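Local atomic coordinates of paenibacillus xanthan lyase (Paenibacillus, PDB entry 6F2P), a protein that cleaves the polysaccharide xanthan as a xanthan lyase, probably by beta-elimination as in other family 8 polysaccharide lyases. Residues Ala15-Gly20 / Ile137-Tyr142; Thr21-Ser26 / Ala32-Ile37; Thr38-Gly43 / Leu77-Leu82. One frame throughout, in Å; residues are numbered along the deposited sequence.

Contact 1: Ala15-Gly20 / Ile137-Tyr142; sequences AMLNGG and IVALMY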
loop_
_atom_site.group_PDB
_atom_site.type_symbol
_atom_site.label_atom_id
_atom_site.label_comp_id
_atom_site.label_asym_id
_atom_site.label_seq_id
_atom_site.Cartn_x
_atom_site.Cartn_y
_atom_site.Cartn_z
ATOM N N ALA A 15 -10.341 -16.169 38.135
ATOM C CA ALA A 15 -11.641 -16.276 37.476
ATOM C C ALA A 15 -11.548 -16.301 35.934
ATOM O O ALA A 15 -12.387 -16.904 35.266
ATOM C CB ALA A 15 -12.546 -15.171 37.942
ATOM N N MET A 16 -10.534 -15.659 35.361
ATOM C CA MET A 16 -10.323 -15.780 33.915
ATOM C C MET A 16 -9.855 -17.190 33.577
ATOM O O MET A 16 -10.252 -17.773 32.568
ATOM C CB MET A 16 -9.290 -14.774 33.407
ATOM C CG MET A 16 -9.631 -13.320 33.657
ATOM S SD MET A 16 -8.218 -12.249 33.318
ATOM C CE MET A 16 -8.245 -12.205 31.525
ATOM N N LEU A 17 -8.996 -17.732 34.430
ATOM C CA LEU A 17 -8.493 -19.084 34.243
ATOM C C LEU A 17 -9.579 -20.158 34.392
ATOM O O LEU A 17 -9.685 -21.057 33.557
ATOM C CB LEU A 17 -7.354 -19.357 35.215
ATOM C CG LEU A 17 -6.112 -18.481 35.077
ATOM C CD1 LEU A 17 -5.101 -18.882 36.138
ATOM C CD2 LEU A 17 -5.514 -18.632 33.697
ATOM N N ASN A 18 -10.396 -20.070 35.438
ATOM C CA ASN A 18 -11.314 -21.174 35.726
ATOM C C ASN A 18 -12.809 -20.878 35.589
ATOM O O ASN A 18 -13.633 -21.762 35.800
ATOM C CB ASN A 18 -11.011 -21.812 37.091
ATOM C CG ASN A 18 -11.373 -20.914 38.256
ATOM O OD1 ASN A 18 -11.990 -19.862 38.086
ATOM N ND2 ASN A 18 -10.998 -21.331 39.454
ATOM N N GLY A 19 -13.154 -19.638 35.255
ATOM C CA GLY A 19 -14.543 -19.292 35.002
ATOM C C GLY A 19 -15.296 -18.712 36.187
ATOM O O GLY A 19 -16.453 -18.303 36.046
ATOM N N GLY A 20 -14.651 -18.672 37.352
ATOM C CA GLY A 20 -15.254 -18.077 38.530
ATOM C C GLY A 20 -15.691 -19.103 39.548
ATOM O O GLY A 20 -15.549 -20.302 39.324
ATOM N N ILE A 137 -0.568 -21.808 37.473
ATOM C CA ILE A 137 -0.711 -22.792 38.530
ATOM C C ILE A 137 -0.832 -22.101 39.876
ATOM O O ILE A 137 -1.805 -22.313 40.604
ATOM C CB ILE A 137 0.485 -23.749 38.577
ATOM C CG1 ILE A 137 0.533 -24.585 37.301
ATOM C CG2 ILE A 137 0.405 -24.654 39.819
ATOM C CD1 ILE A 137 1.852 -25.276 37.090
ATOM N N VAL A 138 0.151 -21.262 40.190
ATOM C CA VAL A 138 0.161 -20.531 41.447
ATOM C C VAL A 138 -1.105 -19.693 41.631
ATOM O O VAL A 138 -1.607 -19.558 42.744
ATOM C CB VAL A 138 1.410 -19.648 41.568
ATOM C CG1 VAL A 138 1.337 -18.775 42.815
ATOM C CG2 VAL A 138 2.663 -20.523 41.599
ATOM N N ALA A 139 -1.639 -19.146 40.547
ATOM C CA ALA A 139 -2.862 -18.359 40.657
ATOM C C ALA A 139 -4.009 -19.229 41.167
ATOM O O ALA A 139 -4.734 -18.849 42.088
ATOM C CB ALA A 139 -3.215 -17.714 39.319
ATOM N N LEU A 140 -4.148 -20.411 40.582
ATOM C CA LEU A 140 -5.213 -21.326 40.964
ATOM C C LEU A 140 -5.019 -21.892 42.370
ATOM O O LEU A 140 -5.977 -22.047 43.120
ATOM C CB LEU A 140 -5.292 -22.479 39.962
ATOM C CG LEU A 140 -5.592 -22.107 38.512
ATOM C CD1 LEU A 140 -5.480 -23.327 37.620
ATOM C CD2 LEU A 140 -6.978 -21.479 38.393
ATOM N N MET A 141 -3.774 -22.199 42.719
ATOM C CA MET A 141 -3.479 -22.989 43.904
ATOM C C MET A 141 -3.065 -22.136 45.106
ATOM O O MET A 141 -2.724 -22.666 46.173
ATOM C CB MET A 141 -2.364 -23.981 43.580
ATOM C CG MET A 141 -2.686 -24.947 42.453
ATOM S SD MET A 141 -3.962 -26.140 42.896
ATOM C CE MET A 141 -3.182 -26.915 44.318
ATOM N N TYR A 142 -3.109 -20.821 44.921
ATOM C CA TYR A 142 -2.605 -19.845 45.887
ATOM C C TYR A 142 -2.975 -20.112 47.352
ATOM O O TYR A 142 -2.107 -20.184 48.227
ATOM C CB TYR A 142 -3.092 -18.456 45.481
ATOM C CG TYR A 142 -2.263 -17.327 46.035
ATOM C CD1 TYR A 142 -1.084 -16.944 45.414
ATOM C CD2 TYR A 142 -2.666 -16.633 47.167
ATOM C CE1 TYR A 142 -0.317 -15.899 45.913
ATOM C CE2 TYR A 142 -1.905 -15.585 47.675
ATOM C CZ TYR A 142 -0.732 -15.226 47.045
ATOM O OH TYR A 142 0.026 -14.186 47.543
#
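The carboxamide of N18 meets the isobutyl end of L140 through its nitrogen, ND2 lying 4.2 Å from L140 CD2, while its oxygen turns back on its own chain. OD1 accepts the backbone N-H of G20 at 3.0 Å in a nearly straight bond (164°), with the donor tilted 33° from the carbonyl plane; this Asx turn fixes the rotation of the amide as helix 4-18 ends. With CG between its own backbone N and carbonyl carbon (chi1 70°), the amide can turn OD1 to G20 while ND2 faces L140. The other flat group, the ring of Y142, has V138 O at its edge and in its plane, and pairs with R10 in a cation-pi contact. Between the helices the packing is apolar. L17 places CB 3.8 Å from L140 CD2. L17 CD1 lies against both L140 CD2 and the methyl of A139, 3.9 Å from A139 CB. L17 also rests on Y78 of helix 68-85, and a bound methylpentanediol, probably from the crystallisation liquor, lies about 4 Å from its side chain at the nearest atoms. With an alanine in place of N18, the N-H of G20 would probably be left without its side-chain acceptor and the turn held less firmly. Helix 4-18 thus packs on helix 123-141, far along the sequence, within the N-terminal helical domain, consistent with the alpha/alpha toroid of family 8 polysaccharide lyases.

Contact 2: Thr21-Ser26 / Ala32-Ile37; sequences TTYNLS and ARVNAI
V34, on helix 28-46, receives two side chains from the loop that leads into its own helix: the loop between helices 4-18 and 28-46 folds back on the second helix, in the N-terminal domain, consistent with an alpha/alpha toroid. A single methyl does the work. CG2 of V34 has Y23 CE1 at 4.4 Å, and the CD2 branch of L25 lies at the same distance from that methyl. The closer packing is within the loop itself, where L25 CD2 comes to 3.8 Å from Y23 CE1; the two loop side chains thus approach the helix as a pair. Y23 is further enclosed from beyond these segments: Y87 meets it edge-to-face, and I340 of helix 340-351 touches both Y23 and V34. CG of Y23 lies between its backbone N and carbonyl carbon (chi1 37°), which swings the ring in toward the helix.

The other side of the contact is loose. Only 72 Å² is buried over both segments, and L25, N24 and S26 are exposed, so this part of the loop borders solvent. One bond within it makes an Asx turn at N24: its OD1 accepts from S26 N at 2.8 Å, in a bent bond (142°) whose donor stands well above the carbonyl plane.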
loop_
_atom_site.group_PDB
_atom_site.type_symbol
_atom_site.label_atom_id
_atom_site.label_comp_id
_atom_site.label_asym_id
_atom_site.label_seq_id
_atom_site.Cartn_x
_atom_site.Cartn_y
_atom_site.Cartn_z
ATOM N N THR A 21 -16.228 -18.629 40.668
ATOM C CA THR A 21 -16.586 -19.494 41.794
ATOM C C THR A 21 -17.806 -20.351 41.488
ATOM O O THR A 21 -17.951 -21.466 41.997
ATOM C CB THR A 21 -16.873 -18.664 43.058
ATOM O OG1 THR A 21 -15.721 -17.881 43.386
ATOM C CG2 THR A 21 -17.201 -19.568 44.236
ATOM N N THR A 22 -18.673 -19.834 40.632
ATOM C CA THR A 22 -19.927 -20.500 40.356
ATOM C C THR A 22 -20.433 -20.092 38.982
ATOM O O THR A 22 -20.174 -18.972 38.527
ATOM C CB THR A 22 -20.973 -20.121 41.418
ATOM O OG1 THR A 22 -22.284 -20.446 40.940
ATOM C CG2 THR A 22 -20.909 -18.620 41.702
ATOM N N TYR A 23 -21.146 -21.002 38.322
ATOM C CA TYR A 23 -21.747 -20.719 37.025
ATOM C C TYR A 23 -22.763 -21.794 36.637
ATOM O O TYR A 23 -22.831 -22.851 37.256
ATOM C CB TYR A 23 -20.666 -20.563 35.950
ATOM C CG TYR A 23 -19.471 -21.489 36.098
ATOM C CD1 TYR A 23 -19.564 -22.841 35.767
ATOM C CD2 TYR A 23 -18.245 -21.006 36.539
ATOM C CE1 TYR A 23 -18.477 -23.680 35.882
ATOM C CE2 TYR A 23 -17.150 -21.839 36.660
ATOM C CZ TYR A 23 -17.271 -23.177 36.332
ATOM O OH TYR A 23 -16.178 -24.010 36.463
ATOM N N ASN A 24 -23.551 -21.519 35.608
ATOM C CA ASN A 24 -24.644 -22.406 35.212
ATOM C C ASN A 24 -24.170 -23.728 34.584
ATOM O O ASN A 24 -23.849 -23.787 33.399
ATOM C CB ASN A 24 -25.584 -21.648 34.266
ATOM C CG ASN A 24 -26.775 -22.478 33.820
ATOM O OD1 ASN A 24 -27.021 -23.577 34.326
ATOM N ND2 ASN A 24 -27.532 -21.946 32.864
ATOM N N LEU A 25 -24.144 -24.797 35.371
ATOM C CA LEU A 25 -23.705 -26.083 34.838
ATOM C C LEU A 25 -24.728 -26.722 33.899
ATOM O O LEU A 25 -24.442 -27.751 33.283
ATOM C CB LEU A 25 -23.341 -27.051 35.964
ATOM C CG LEU A 25 -22.286 -26.582 36.972
ATOM C CD1 LEU A 25 -22.271 -27.495 38.179
ATOM C CD2 LEU A 25 -20.897 -26.519 36.348
ATOM N N SER A 26 -25.915 -26.126 33.796
ATOM C CA SER A 26 -26.938 -26.623 32.870
ATOM C C SER A 26 -26.714 -26.095 31.458
ATOM O O SER A 26 -27.307 -26.583 30.490
ATOM C CB SER A 26 -28.347 -26.288 33.362
ATOM O OG SER A 26 -28.687 -27.103 34.469
ATOM N N ALA A 32 -19.693 -29.290 28.822
ATOM C CA ALA A 32 -18.735 -29.941 27.946
ATOM C C ALA A 32 -17.311 -29.548 28.307
ATOM O O ALA A 32 -16.409 -30.388 28.308
ATOM C CB ALA A 32 -19.025 -29.574 26.514
ATOM N N ARG A 33 -17.110 -28.273 28.621
ATOM C CA ARG A 33 -15.773 -27.788 28.952
ATOM C C ARG A 33 -15.291 -28.364 30.286
ATOM O O ARG A 33 -14.142 -28.789 30.415
ATOM C CB ARG A 33 -15.751 -26.256 28.952
ATOM C CG ARG A 33 -14.427 -25.630 29.342
ATOM C CD ARG A 33 -13.246 -26.264 28.619
ATOM N NE ARG A 33 -13.268 -25.999 27.190
ATOM C CZ ARG A 33 -12.448 -26.572 26.318
ATOM N NH1 ARG A 33 -11.542 -27.443 26.740
ATOM N NH2 ARG A 33 -12.540 -26.277 25.026
ATOM N N VAL A 34 -16.181 -28.385 31.271
ATOM C CA VAL A 34 -15.861 -28.929 32.582
ATOM C C VAL A 34 -15.423 -30.383 32.471
ATOM O O VAL A 34 -14.391 -30.782 33.020
ATOM C CB VAL A 34 -17.069 -28.833 33.524
ATOM C CG1 VAL A 34 -16.816 -29.618 34.807
ATOM C CG2 VAL A 34 -17.377 -27.381 33.827
ATOM N N ASN A 35 -16.207 -31.171 31.749
ATOM C CA ASN A 35 -15.824 -32.544 31.476
ATOM C C ASN A 35 -14.456 -32.635 30.793
ATOM O O ASN A 35 -13.576 -33.369 31.251
ATOM C CB ASN A 35 -16.894 -33.252 30.647
ATOM C CG ASN A 35 -16.406 -34.573 30.079
ATOM O OD1 ASN A 35 -16.195 -35.538 30.811
ATOM N ND2 ASN A 35 -16.213 -34.617 28.764
ATOM N N ALA A 36 -14.270 -31.874 29.719
ATOM C CA ALA A 36 -12.995 -31.855 29.005
ATOM C C ALA A 36 -11.831 -31.537 29.941
ATOM O O ALA A 36 -10.776 -32.183 29.883
ATOM C CB ALA A 36 -13.046 -30.861 27.871
ATOM N N ILE A 37 -12.036 -30.554 30.811
ATOM C CA ILE A 37 -11.036 -30.186 31.811
ATOM C C ILE A 37 -10.732 -31.346 32.754
ATOM O O ILE A 37 -9.562 -31.645 33.039
ATOM C CB ILE A 37 -11.500 -28.966 32.621
ATOM C CG1 ILE A 37 -11.488 -27.717 31.729
ATOM C CG2 ILE A 37 -10.637 -28.772 33.844
ATOM C CD1 ILE A 37 -12.034 -26.471 32.397
#

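Contact 3: Thr38-Gly43 / Leu77-Leu82; sequences TVTAQG and LYDMAL
A41 and M80 bring two helices of the probable alpha/alpha toroid together at a close crossing, their CA atoms 4.4 Å apart. The short segments of helices 28-46 and 68-85 cross steeply, more antiparallel than parallel, at a signed angle of -130°, and their axes approach to 8.1 Å. The small side chain of A41 is consistent with this approach: its methyl lies directly against the backbone of the partner helix, with A41 CB 3.7 Å from D79 O. The same CB reaches M80 CA at 3.8 Å, so that A41 faces mainly backbone atoms. M80 runs alongside this point, its CG 4.0 Å from A41 O, and its chain, bent at chi3, also touches W45 of helix 28-46, W58, and L97 and I101 of helix 95-111.

At the adjacent positions, D79 crosses T40, and its CB, CG and one carboxylate oxygen, OD2, meet one methyl group. CG is anti to the carbonyl carbon (chi1 -73°), which carries the carboxylate across T40. From the start, CB lies 3.9 Å from T40 CG2; next, CG is marginally nearer to that methyl; at the tip OD2 comes nearest of all. The two side chains cross at a slant, and what meets the carboxylate is carbon, so this is van der Waals contact with no threonine hydroxyl involved. That hydroxyl is engaged within its own helix, where T40 OG1 is hydrogen-bonded to A36 O, and the same rotation sets the methyl anti to the backbone N, on the side of D79. Y44, from the next turn of helix 28-46, also touches the aspartate. The last atom of the path, D79 OD2, stands 3.5 Å from T40 CG2.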
loop_
_atom_site.group_PDB
_atom_site.type_symbol
_atom_site.label_atom_id
_atom_site.label_comp_id
_atom_site.label_asym_id
_atom_site.label_seq_id
_atom_site.Cartn_x
_atom_site.Cartn_y
_atom_site.Cartn_z
ATOM N N THR A 38 -11.787 -32.009 33.221
ATOM C CA THR A 38 -11.652 -33.136 34.141
ATOM C C THR A 38 -10.886 -34.291 33.501
ATOM O O THR A 38 -9.928 -34.819 34.078
ATOM C CB THR A 38 -13.025 -33.647 34.595
ATOM O OG1 THR A 38 -13.765 -32.577 35.207
ATOM C CG2 THR A 38 -12.856 -34.796 35.579
ATOM N N VAL A 39 -11.312 -34.679 32.302
ATOM C CA VAL A 39 -10.698 -35.796 31.597
ATOM C C VAL A 39 -9.206 -35.561 31.357
ATOM O O VAL A 39 -8.379 -36.446 31.619
ATOM C CB VAL A 39 -11.405 -36.064 30.258
ATOM C CG1 VAL A 39 -10.627 -37.067 29.427
ATOM C CG2 VAL A 39 -12.816 -36.554 30.506
ATOM N N THR A 40 -8.870 -34.364 30.877
ATOM C CA THR A 40 -7.481 -34.004 30.611
ATOM C C THR A 40 -6.635 -34.115 31.875
ATOM O O THR A 40 -5.544 -34.694 31.859
ATOM C CB THR A 40 -7.364 -32.579 30.015
ATOM O OG1 THR A 40 -7.869 -32.573 28.677
ATOM C CG2 THR A 40 -5.926 -32.132 29.975
ATOM N N ALA A 41 -7.147 -33.575 32.977
ATOM C CA ALA A 41 -6.436 -33.658 34.244
ATOM C C ALA A 41 -6.230 -35.106 34.679
ATOM O O ALA A 41 -5.131 -35.479 35.091
ATOM C CB ALA A 41 -7.159 -32.892 35.308
ATOM N N GLN A 42 -7.275 -35.925 34.587
ATOM C CA GLN A 42 -7.135 -37.330 34.963
ATOM C C GLN A 42 -6.053 -37.979 34.107
ATOM O O GLN A 42 -5.263 -38.783 34.603
ATOM C CB GLN A 42 -8.454 -38.096 34.836
ATOM C CG GLN A 42 -8.435 -39.479 35.505
ATOM C CD GLN A 42 -8.135 -39.412 37.005
ATOM O OE1 GLN A 42 -8.775 -38.668 37.742
ATOM N NE2 GLN A 42 -7.162 -40.194 37.457
ATOM N N GLY A 43 -6.001 -37.596 32.834
ATOM C CA GLY A 43 -4.983 -38.108 31.937
ATOM C C GLY A 43 -3.557 -37.923 32.441
ATOM O O GLY A 43 -2.788 -38.891 32.568
ATOM N N LEU A 77 0.973 -29.887 34.902
ATOM C CA LEU A 77 0.594 -29.431 36.244
ATOM C C LEU A 77 -0.552 -28.413 36.225
ATOM O O LEU A 77 -1.479 -28.492 37.035
ATOM C CB LEU A 77 1.798 -28.847 36.984
ATOM C CG LEU A 77 2.825 -29.872 37.461
ATOM C CD1 LEU A 77 4.084 -29.184 37.946
ATOM C CD2 LEU A 77 2.231 -30.749 38.560
ATOM N N TYR A 78 -0.502 -27.471 35.290
ATOM C CA TYR A 78 -1.587 -26.513 35.169
ATOM C C TYR A 78 -2.935 -27.185 34.904
ATOM O O TYR A 78 -3.950 -26.810 35.501
ATOM C CB TYR A 78 -1.314 -25.475 34.084
ATOM C CG TYR A 78 -2.513 -24.585 33.875
ATOM C CD1 TYR A 78 -2.832 -23.593 34.796
ATOM C CD2 TYR A 78 -3.355 -24.766 32.791
ATOM C CE1 TYR A 78 -3.948 -22.792 34.626
ATOM C CE2 TYR A 78 -4.479 -23.966 32.612
ATOM C CZ TYR A 78 -4.768 -22.981 33.533
ATOM O OH TYR A 78 -5.874 -22.180 33.355
ATOM N N ASP A 79 -2.949 -28.157 33.996
ATOM C CA ASP A 79 -4.199 -28.828 33.635
ATOM C C ASP A 79 -4.823 -29.474 34.858
ATOM O O ASP A 79 -6.032 -29.397 35.049
ATOM C CB ASP A 79 -3.985 -29.879 32.541
ATOM C CG ASP A 79 -3.723 -29.260 31.176
ATOM O OD1 ASP A 79 -4.069 -28.075 30.982
ATOM O OD2 ASP A 79 -3.178 -29.959 30.294
ATOM N N MET A 80 -3.984 -30.097 35.684
ATOM C CA MET A 80 -4.434 -30.762 36.906
ATOM C C MET A 80 -4.975 -29.733 37.895
ATOM O O MET A 80 -6.070 -29.892 38.447
ATOM C CB MET A 80 -3.286 -31.568 37.528
ATOM C CG MET A 80 -2.789 -32.699 36.644
ATOM S SD MET A 80 -1.176 -33.373 37.129
ATOM C CE MET A 80 -1.558 -34.077 38.731
ATOM N N ALA A 81 -4.195 -28.679 38.106
ATOM C CA ALA A 81 -4.612 -27.558 38.943
ATOM C C ALA A 81 -5.952 -26.973 38.480
ATOM O O ALA A 81 -6.784 -26.582 39.299
ATOM C CB ALA A 81 -3.523 -26.486 38.964
ATOM N N LEU A 82 -6.162 -26.936 37.167
ATOM C CA LEU A 82 -7.389 -26.397 36.611
ATOM C C LEU A 82 -8.596 -27.219 37.047
ATOM O O LEU A 82 -9.578 -26.670 37.548
ATOM C CB LEU A 82 -7.320 -26.329 35.082
ATOM C CG LEU A 82 -8.494 -25.640 34.366
ATOM C CD1 LEU A 82 -8.702 -24.206 34.847
ATOM C CD2 LEU A 82 -8.316 -25.651 32.857
#

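In the fold
The three contacts form a compact triangle, with centres 13 to 14 Å apart, in the N-terminal helical domain and about 44 to 47 Å from the centre of the chain. Contact 1 spans the longest interval, joining helix 4-18 to helix 123-141; contacts 2 and 3 lie nested within it, one after the other, and both use helix 28-46. Helix 68-85 knits them together: Y78 packs on L140 and L82 on I37, linking contact 3 to contact 1 and to contact 2. Helices near and far in sequence are thereby gathered into one region of the helical domain, consistent with the toroid of family 8 lyases, in a chain whose later domains are mainly beta.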